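Local coordinates for protein cytosolic phospholipase A2 delta (Homo sapiens, PDB 5IZ5) that hydrolyses glycerophospholipids at the sn-2 position in a calcium-dependent reaction, releasing a free fatty acid with a preference for linoleic acid, at residues A47-V51 with T71-W76; K186-E190 with Q201-L205; G254-M259 with R270-A275. The protein carries 3 engineered substitutions. The contacts are given in a common frame with arbitrary orientation. Residues are numbered along the deposited sequence.

Interaction 1 of 3, residues A47-V51 with T71-W76; sequences ADPYV and TSHPVW
A methyl group sits almost squarely on the indole of Trp76: Val51 CG2 lies 3.5 Å from the centroid of the six-membered ring, 15° off its normal, a close CH-pi contact, with CG2 to CH2 of Trp76 at 3.4 Å. Val51 (chi1 t) and Trp76 (chi1 m, chi2 -82°) both send CA-to-CB toward the other segment. At the ring edge, Trp76 NE1 gives a weak hydrogen bond to Pro49 O (3.4 Å, 139°), so the tryptophan supplies an apolar face and a donor to a buried place. Residues 49-51 are extended, yet no strand ladder joins the segments: CA-CA separations widen from 5.7 Å (Ala47-Ser72) to 7.1 Å (Pro49-Pro74) and 8.4 Å (Tyr50-Trp76). Between the two segments compact proline rings meet, Pro49 CG to Pro74 CG 3.7 Å. At the Ala47 end Thr71 N bonds weakly to Ala47 O (3.4 Å). Thr71 (chi1 t) makes an ST turn, its OG1 accepting from His73 N at 3.1 Å, while Ser72 takes a positive phi of 73° and the chain is extended again by Pro74. The CA-to-CB bond of Asp48 points away, though its carboxylate comes nearer; OD1 accepts from Asp70 N, and Asp48 N donates to Asp98 OD1. Both aspartates are predicted calcium ligands, consistent with the calcium-binding end of a C2 beta-sandwich.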
loop_
_atom_site.group_PDB
_atom_site.type_symbol
_atom_site.label_atom_id
_atom_site.label_comp_id
_atom_site.label_asym_id
_atom_site.label_seq_id
_atom_site.Cartn_x
_atom_site.Cartn_y
_atom_site.Cartn_z
ATOM N N ALA B 47 -26.593 14.815 -32.408
ATOM C CA ALA B 47 -26.331 14.927 -30.975
ATOM C C ALA B 47 -26.738 16.291 -30.428
ATOM O O ALA B 47 -26.911 17.255 -31.183
ATOM C CB ALA B 47 -24.855 14.676 -30.681
ATOM N N ASP B 48 -26.886 16.352 -29.107
ATOM C CA ASP B 48 -27.095 17.600 -28.382
ATOM C C ASP B 48 -25.841 17.867 -27.546
ATOM O O ASP B 48 -25.827 17.607 -26.342
ATOM C CB ASP B 48 -28.324 17.477 -27.480
ATOM C CG ASP B 48 -29.590 17.174 -28.263
ATOM O OD1 ASP B 48 -29.875 17.870 -29.267
ATOM O OD2 ASP B 48 -30.299 16.227 -27.871
ATOM N N PRO B 49 -24.775 18.385 -28.185
ATOM C CA PRO B 49 -23.470 18.312 -27.544
ATOM C C PRO B 49 -23.108 19.496 -26.644
ATOM O O PRO B 49 -23.435 20.646 -26.953
ATOM C CB PRO B 49 -22.515 18.245 -28.735
ATOM C CG PRO B 49 -23.223 18.973 -29.834
ATOM C CD PRO B 49 -24.686 19.063 -29.489
ATOM N N TYR B 50 -22.445 19.184 -25.533
ATOM C CA TYR B 50 -21.788 20.179 -24.685
ATOM C C TYR B 50 -20.397 19.673 -24.313
ATOM O O TYR B 50 -20.154 18.461 -24.308
ATOM C CB TYR B 50 -22.607 20.459 -23.423
ATOM C CG TYR B 50 -22.870 19.249 -22.555
ATOM C CD1 TYR B 50 -22.011 18.920 -21.509
ATOM C CD2 TYR B 50 -23.986 18.438 -22.772
ATOM C CE1 TYR B 50 -22.253 17.819 -20.707
ATOM C CE2 TYR B 50 -24.233 17.332 -21.976
ATOM C CZ TYR B 50 -23.365 17.031 -20.944
ATOM O OH TYR B 50 -23.595 15.941 -20.148
ATOM N N VAL B 51 -19.491 20.598 -24.003
ATOM C CA VAL B 51 -18.129 20.237 -23.614
ATOM C C VAL B 51 -17.929 20.416 -22.114
ATOM O O VAL B 51 -18.355 21.409 -21.526
ATOM C CB VAL B 51 -17.069 21.069 -24.365
ATOM C CG1 VAL B 51 -15.664 20.606 -23.996
ATOM C CG2 VAL B 51 -17.278 20.963 -25.868
ATOM N N THR B 71 -27.015 19.293 -33.873
ATOM C CA THR B 71 -26.033 19.890 -34.800
ATOM C C THR B 71 -25.006 18.929 -35.416
ATOM O O THR B 71 -24.842 18.940 -36.635
ATOM C CB THR B 71 -25.334 21.153 -34.228
ATOM O OG1 THR B 71 -24.238 21.497 -35.084
ATOM C CG2 THR B 71 -24.812 20.935 -32.806
ATOM N N SER B 72 -24.298 18.141 -34.606
ATOM C CA SER B 72 -23.226 17.264 -35.114
ATOM C C SER B 72 -21.957 18.055 -35.528
ATOM O O SER B 72 -20.858 17.488 -35.674
ATOM C CB SER B 72 -23.765 16.387 -36.250
ATOM O OG SER B 72 -22.741 15.639 -36.862
ATOM N N HIS B 73 -22.107 19.370 -35.674
ATOM C CA HIS B 73 -20.983 20.266 -35.918
ATOM C C HIS B 73 -21.123 21.523 -35.044
ATOM O O HIS B 73 -21.293 22.628 -35.553
ATOM C CB HIS B 73 -20.906 20.649 -37.398
ATOM C CG HIS B 73 -20.134 21.904 -37.653
ATOM N ND1 HIS B 73 -18.858 22.110 -37.173
ATOM C CD2 HIS B 73 -20.475 23.035 -38.313
ATOM C CE1 HIS B 73 -18.443 23.311 -37.536
ATOM N NE2 HIS B 73 -19.406 23.892 -38.229
ATOM N N PRO B 74 -21.042 21.360 -33.717
ATOM C CA PRO B 74 -21.335 22.482 -32.826
ATOM C C PRO B 74 -20.269 23.575 -32.836
ATOM O O PRO B 74 -19.084 23.279 -32.973
ATOM C CB PRO B 74 -21.389 21.818 -31.453
ATOM C CG PRO B 74 -20.457 20.663 -31.577
ATOM C CD PRO B 74 -20.675 20.146 -32.965
ATOM N N VAL B 75 -20.710 24.825 -32.698
ATOM C CA VAL B 75 -19.820 25.972 -32.526
ATOM C C VAL B 75 -20.216 26.683 -31.234
ATOM O O VAL B 75 -21.249 27.349 -31.185
ATOM C CB VAL B 75 -19.928 26.961 -33.705
ATOM C CG1 VAL B 75 -19.021 28.170 -33.490
ATOM C CG2 VAL B 75 -19.587 26.266 -35.016
ATOM N N TRP B 76 -19.402 26.524 -30.191
ATOM C CA TRP B 76 -19.690 27.117 -28.883
ATOM C C TRP B 76 -19.040 28.488 -28.713
ATOM O O TRP B 76 -19.683 29.438 -28.259
ATOM C CB TRP B 76 -19.188 26.209 -27.760
ATOM C CG TRP B 76 -19.872 24.885 -27.645
ATOM C CD1 TRP B 76 -21.064 24.624 -27.029
ATOM C CD2 TRP B 76 -19.384 23.626 -28.122
ATOM N NE1 TRP B 76 -21.357 23.282 -27.106
ATOM C CE2 TRP B 76 -20.342 22.647 -27.773
ATOM C CE3 TRP B 76 -18.235 23.232 -28.818
ATOM C CZ2 TRP B 76 -20.184 21.297 -28.097
ATOM C CZ3 TRP B 76 -18.079 21.888 -29.142
ATOM C CH2 TRP B 76 -19.047 20.937 -28.776
#

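Interaction 2 of 3, residues K186-E190 with Q201-L205; sequences KLELE and QTSFL
Three backbone hydrogen bonds tie 186-190 to 201-205; strands 188-190 and 201-204 run antiparallel, axes 4.4 Å apart at closest and N-to-C directions at 163°. Leu189 and Ser203 form the hydrogen-bonded pair (CA-CA 5.3 Å): Leu189 N donates to Ser203 O at 2.7 Å, and Ser203 N to Leu189 O at 3.0 Å. Beyond the last bridge, Leu205 N reaches Leu187 O at 3.0 Å. Glu188-Phe204 (CA-CA 4.2 Å) and Glu190-Thr202 (CA-CA 4.4 Å) are non-hydrogen-bonded pairs, where CA-H...O contacts fill in, such as Thr202 CA to Leu189 O at 3.2 Å. Glu188 and Glu190 instead pair their backbones with Arg228 and Arg226, and Gln201 with Leu191; Gln201 NE2 donates to Arg212 O. Ser203 OG, less surely placed, donates to Phe204 O at 2.7 Å. Glu188, Glu190, Thr202 and Phe204 share the more exposed face, which suits carboxylates; Glu190 makes a weak, long ion pair with Arg228, and Glu188 CG lies over the Phe204 ring (chi1 m), 4.1 Å from its centroid, a CH-pi contact. Leu189 (chi1 t, chi2 p) and Ser203 point to the buried face. Leu205 (chi1 m, chi2 t) sets CD1 3.6 Å from Leu187 CB. This beta hairpin edges a four-stranded antiparallel sheet: 200-204 is outermost, 221-228 flanks 188-193, and Leu189 packs on Phe211 of strand 210-216 and Leu172 of strand 160-172.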
loop_
_atom_site.group_PDB
_atom_site.type_symbol
_atom_site.label_atom_id
_atom_site.label_comp_id
_atom_site.label_asym_id
_atom_site.label_seq_id
_atom_site.Cartn_x
_atom_site.Cartn_y
_atom_site.Cartn_z
ATOM N N LYS B 186 -36.544 20.886 11.100
ATOM C CA LYS B 186 -36.414 22.335 11.041
ATOM C C LYS B 186 -35.846 22.757 9.677
ATOM O O LYS B 186 -36.114 22.126 8.643
ATOM C CB LYS B 186 -35.566 22.842 12.236
ATOM C CG LYS B 186 -35.971 24.221 12.777
ATOM C CD LYS B 186 -34.881 24.885 13.623
ATOM C CE LYS B 186 -34.956 26.406 13.533
ATOM N NZ LYS B 186 -33.940 27.085 14.387
ATOM N N LEU B 187 -35.136 23.876 9.679
ATOM C CA LEU B 187 -34.326 24.317 8.554
ATOM C C LEU B 187 -33.047 23.509 8.416
ATOM O O LEU B 187 -32.408 23.161 9.410
ATOM C CB LEU B 187 -33.933 25.778 8.758
ATOM C CG LEU B 187 -34.808 26.943 8.294
ATOM C CD1 LEU B 187 -36.152 26.463 7.775
ATOM C CD2 LEU B 187 -34.931 28.046 9.338
ATOM N N GLU B 188 -32.680 23.239 7.167
ATOM C CA GLU B 188 -31.394 22.636 6.847
ATOM C C GLU B 188 -30.490 23.669 6.166
ATOM O O GLU B 188 -30.840 24.209 5.118
ATOM C CB GLU B 188 -31.597 21.424 5.938
ATOM C CG GLU B 188 -30.590 20.310 6.172
ATOM C CD GLU B 188 -30.765 19.141 5.222
ATOM O OE1 GLU B 188 -31.666 19.189 4.355
ATOM O OE2 GLU B 188 -29.990 18.167 5.343
ATOM N N LEU B 189 -29.342 23.946 6.776
ATOM C CA LEU B 189 -28.321 24.816 6.187
ATOM C C LEU B 189 -27.451 24.017 5.224
ATOM O O LEU B 189 -26.902 22.981 5.603
ATOM C CB LEU B 189 -27.432 25.410 7.283
ATOM C CG LEU B 189 -26.213 26.227 6.832
ATOM C CD1 LEU B 189 -26.621 27.507 6.112
ATOM C CD2 LEU B 189 -25.328 26.559 8.022
ATOM N N GLU B 190 -27.315 24.498 3.991
ATOM C CA GLU B 190 -26.424 23.871 3.008
ATOM C C GLU B 190 -25.288 24.824 2.640
ATOM O O GLU B 190 -25.539 25.915 2.120
ATOM C CB GLU B 190 -27.187 23.464 1.746
ATOM C CG GLU B 190 -26.282 23.042 0.591
ATOM C CD GLU B 190 -27.042 22.580 -0.634
ATOM O OE1 GLU B 190 -27.476 21.412 -0.664
ATOM O OE2 GLU B 190 -27.190 23.382 -1.578
ATOM N N GLN B 201 -21.478 20.640 2.695
ATOM C CA GLN B 201 -21.812 20.247 4.053
ATOM C C GLN B 201 -23.208 20.757 4.396
ATOM O O GLN B 201 -23.529 21.929 4.165
ATOM C CB GLN B 201 -20.780 20.784 5.044
ATOM C CG GLN B 201 -19.404 20.158 4.872
ATOM C CD GLN B 201 -18.399 20.637 5.905
ATOM O OE1 GLN B 201 -18.552 20.378 7.096
ATOM N NE2 GLN B 201 -17.357 21.329 5.452
ATOM N N THR B 202 -24.036 19.865 4.928
ATOM C CA THR B 202 -25.403 20.200 5.294
ATOM C C THR B 202 -25.639 19.892 6.751
ATOM O O THR B 202 -24.940 19.073 7.350
ATOM C CB THR B 202 -26.428 19.397 4.485
ATOM O OG1 THR B 202 -26.351 18.016 4.854
ATOM C CG2 THR B 202 -26.175 19.551 2.999
ATOM N N SER B 203 -26.642 20.551 7.315
ATOM C CA SER B 203 -26.989 20.346 8.702
ATOM C C SER B 203 -28.278 21.053 9.078
ATOM O O SER B 203 -28.574 22.141 8.573
ATOM C CB SER B 203 -25.883 20.876 9.599
ATOM O OG SER B 203 -26.388 21.072 10.902
ATOM N N PHE B 204 -29.025 20.438 9.991
ATOM C CA PHE B 204 -30.185 21.085 10.581
ATOM C C PHE B 204 -29.730 22.128 11.593
ATOM O O PHE B 204 -28.636 22.040 12.145
ATOM C CB PHE B 204 -31.109 20.058 11.232
ATOM C CG PHE B 204 -31.759 19.133 10.244
ATOM C CD1 PHE B 204 -31.385 17.797 10.157
ATOM C CD2 PHE B 204 -32.735 19.608 9.384
ATOM C CE1 PHE B 204 -31.987 16.955 9.235
ATOM C CE2 PHE B 204 -33.339 18.774 8.460
ATOM C CZ PHE B 204 -32.965 17.444 8.385
ATOM N N LEU B 205 -30.560 23.136 11.817
ATOM C CA LEU B 205 -30.225 24.174 12.784
ATOM C C LEU B 205 -30.287 23.600 14.190
ATOM O O LEU B 205 -31.184 22.815 14.504
ATOM C CB LEU B 205 -31.162 25.372 12.642
ATOM C CG LEU B 205 -31.089 26.133 11.313
ATOM C CD1 LEU B 205 -31.991 27.356 11.376
ATOM C CD2 LEU B 205 -29.660 26.535 10.979
#

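Interaction 3 of 3, residues G254-M259 with R270-A275; sequences GKEVTM and RLQLKA
Six backbone hydrogen bonds join the antiparallel strands 255-259 and 270-275. The central Val257-Leu273 pair is tightest, with N to O 2.8 Å both ways; Leu271 N to Met259 O is 2.9 Å and Met259 N to Leu271 O 3.1 Å. At the far end Lys255 N to Ala275 O is 3.2 Å, and Ala275 N to Lys255 O, also 3.2 Å, is weak. The axes approach to 4.8 Å at 164°. Glu256-Lys274 and Thr258-Gln272 are the non-hydrogen-bonded pairs, their polar side chains on one face; Glu256 OE1 and Lys274 NZ form a long salt bridge at 3.9 Å. Thr258 CG2 lies over the Arg270 guanidinium, 3.4 Å from NE, and Asp260 takes NH1 in a salt bridge. On the opposite face Val257 CB meets Leu273 CD1 at 4.2 Å, and the branched, apolar Leu273 (chi1 p, chi2 m) packs against Leu168 and Val170. These belong to strand 160-172, which extends the sheet beyond this beta hairpin by pairing antiparallel with 266-277, while Lys255 and Met259 touch strand 244-248.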
loop_
_atom_site.group_PDB
_atom_site.type_symbol
_atom_site.label_atom_id
_atom_site.label_comp_id
_atom_site.label_asym_id
_atom_site.label_seq_id
_atom_site.Cartn_x
_atom_site.Cartn_y
_atom_site.Cartn_z
ATOM N N GLY B 254 -6.127 36.137 4.895
ATOM C CA GLY B 254 -7.249 35.911 5.785
ATOM C C GLY B 254 -8.228 37.073 5.865
ATOM O O GLY B 254 -7.846 38.235 5.703
ATOM N N LYS B 255 -9.495 36.746 6.104
ATOM C CA LYS B 255 -10.556 37.729 6.211
ATOM C C LYS B 255 -11.663 37.177 7.086
ATOM O O LYS B 255 -11.685 35.988 7.406
ATOM C CB LYS B 255 -11.123 38.018 4.833
ATOM C CG LYS B 255 -11.851 36.838 4.233
ATOM C CD LYS B 255 -12.357 37.183 2.865
ATOM C CE LYS B 255 -13.266 36.115 2.345
ATOM N NZ LYS B 255 -13.802 36.556 1.039
ATOM N N GLU B 256 -12.604 38.050 7.424
ATOM C CA GLU B 256 -13.673 37.719 8.350
ATOM C C GLU B 256 -14.960 38.386 7.900
ATOM O O GLU B 256 -15.019 39.609 7.796
ATOM C CB GLU B 256 -13.277 38.198 9.748
ATOM C CG GLU B 256 -14.079 37.585 10.897
ATOM C CD GLU B 256 -13.223 37.245 12.116
ATOM O OE1 GLU B 256 -12.088 37.755 12.233
ATOM O OE2 GLU B 256 -13.682 36.453 12.969
ATOM N N VAL B 257 -15.981 37.579 7.630
ATOM C CA VAL B 257 -17.261 38.092 7.154
ATOM C C VAL B 257 -18.380 37.605 8.058
ATOM O O VAL B 257 -18.311 36.503 8.611
ATOM C CB VAL B 257 -17.528 37.662 5.696
ATOM C CG1 VAL B 257 -18.962 37.960 5.278
ATOM C CG2 VAL B 257 -16.558 38.366 4.764
ATOM N N THR B 258 -19.389 38.460 8.220
ATOM C CA THR B 258 -20.637 38.105 8.869
ATOM C C THR B 258 -21.728 38.327 7.851
ATOM O O THR B 258 -21.787 39.377 7.210
ATOM C CB THR B 258 -20.954 38.994 10.079
ATOM O OG1 THR B 258 -19.812 39.069 10.929
ATOM C CG2 THR B 258 -22.147 38.434 10.865
ATOM N N MET B 259 -22.596 37.344 7.692
ATOM C CA MET B 259 -23.794 37.566 6.903
ATOM C C MET B 259 -24.972 36.786 7.437
ATOM O O MET B 259 -24.829 35.770 8.131
ATOM C CB MET B 259 -23.567 37.258 5.425
ATOM C CG MET B 259 -23.254 38.489 4.583
ATOM S SD MET B 259 -23.187 38.167 2.806
ATOM C CE MET B 259 -22.432 39.673 2.199
ATOM N N ARG B 270 -27.585 34.237 11.399
ATOM C CA ARG B 270 -26.294 34.911 11.346
ATOM C C ARG B 270 -25.150 33.904 11.348
ATOM O O ARG B 270 -25.006 33.135 12.298
ATOM C CB ARG B 270 -26.157 35.854 12.544
ATOM C CG ARG B 270 -25.026 36.868 12.439
ATOM C CD ARG B 270 -25.040 37.814 13.633
ATOM N NE ARG B 270 -24.389 39.093 13.353
ATOM C CZ ARG B 270 -24.943 40.105 12.683
ATOM N NH1 ARG B 270 -26.179 40.011 12.195
ATOM N NH2 ARG B 270 -24.250 41.223 12.489
ATOM N N LEU B 271 -24.344 33.906 10.285
ATOM C CA LEU B 271 -23.139 33.085 10.230
ATOM C C LEU B 271 -21.909 33.962 10.181
ATOM O O LEU B 271 -21.915 35.029 9.571
ATOM C CB LEU B 271 -23.142 32.165 9.006
ATOM C CG LEU B 271 -23.818 30.807 9.114
ATOM C CD1 LEU B 271 -24.839 30.708 10.226
ATOM C CD2 LEU B 271 -24.486 30.465 7.806
ATOM N N GLN B 272 -20.848 33.479 10.814
ATOM C CA GLN B 272 -19.567 34.160 10.813
ATOM C C GLN B 272 -18.517 33.260 10.187
ATOM O O GLN B 272 -18.306 32.123 10.612
ATOM C CB GLN B 272 -19.180 34.568 12.231
ATOM C CG GLN B 272 -20.087 35.658 12.776
ATOM C CD GLN B 272 -19.783 36.040 14.211
ATOM O OE1 GLN B 272 -20.641 35.945 15.095
ATOM N NE2 GLN B 272 -18.558 36.472 14.454
ATOM N N LEU B 273 -17.851 33.749 9.154
ATOM C CA LEU B 273 -16.785 32.925 8.610
ATOM C C LEU B 273 -15.463 33.654 8.452
ATOM O O LEU B 273 -15.418 34.855 8.161
ATOM C CB LEU B 273 -17.196 32.140 7.353
ATOM C CG LEU B 273 -17.557 32.685 5.986
ATOM C CD1 LEU B 273 -18.757 33.609 6.033
ATOM C CD2 LEU B 273 -16.370 33.354 5.322
ATOM N N LYS B 274 -14.390 32.903 8.699
ATOM C CA LYS B 274 -13.043 33.398 8.512
ATOM C C LYS B 274 -12.196 32.399 7.739
ATOM O O LYS B 274 -12.035 31.248 8.151
ATOM C CB LYS B 274 -12.374 33.708 9.854
ATOM C CG LYS B 274 -10.874 33.984 9.729
ATOM C CD LYS B 274 -10.424 35.267 10.420
ATOM C CE LYS B 274 -9.038 35.687 9.946
ATOM N NZ LYS B 274 -8.625 37.006 10.503
ATOM N N ALA B 275 -11.646 32.878 6.629
ATOM C CA ALA B 275 -10.706 32.122 5.829
ATOM C C ALA B 275 -9.302 32.434 6.324
ATOM O O ALA B 275 -8.964 33.595 6.562
ATOM C CB ALA B 275 -10.846 32.494 4.365
#

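Overall arrangement
Along the chain the three contacts follow one another in series. Interaction 1 belongs to the N-terminal C2 domain, which mediates calcium-dependent membrane association; interactions 2 and 3 belong to what is probably a second, C2-like domain. Centres of interactions 1 and 2 are 39 Å apart, those of 1 and 3 42 Å, and neither pair touches, although strand 75-85 of interaction 1 and both strands of interaction 3 belong to the same long, curled antiparallel sheet. Interactions 2 and 3, centres 18 Å apart, meet where Leu189 CD2 packs 4.0 Å from Leu271 CD2. These hairpins thus belong to two different sheets facing each other across a shared hydrophobic core.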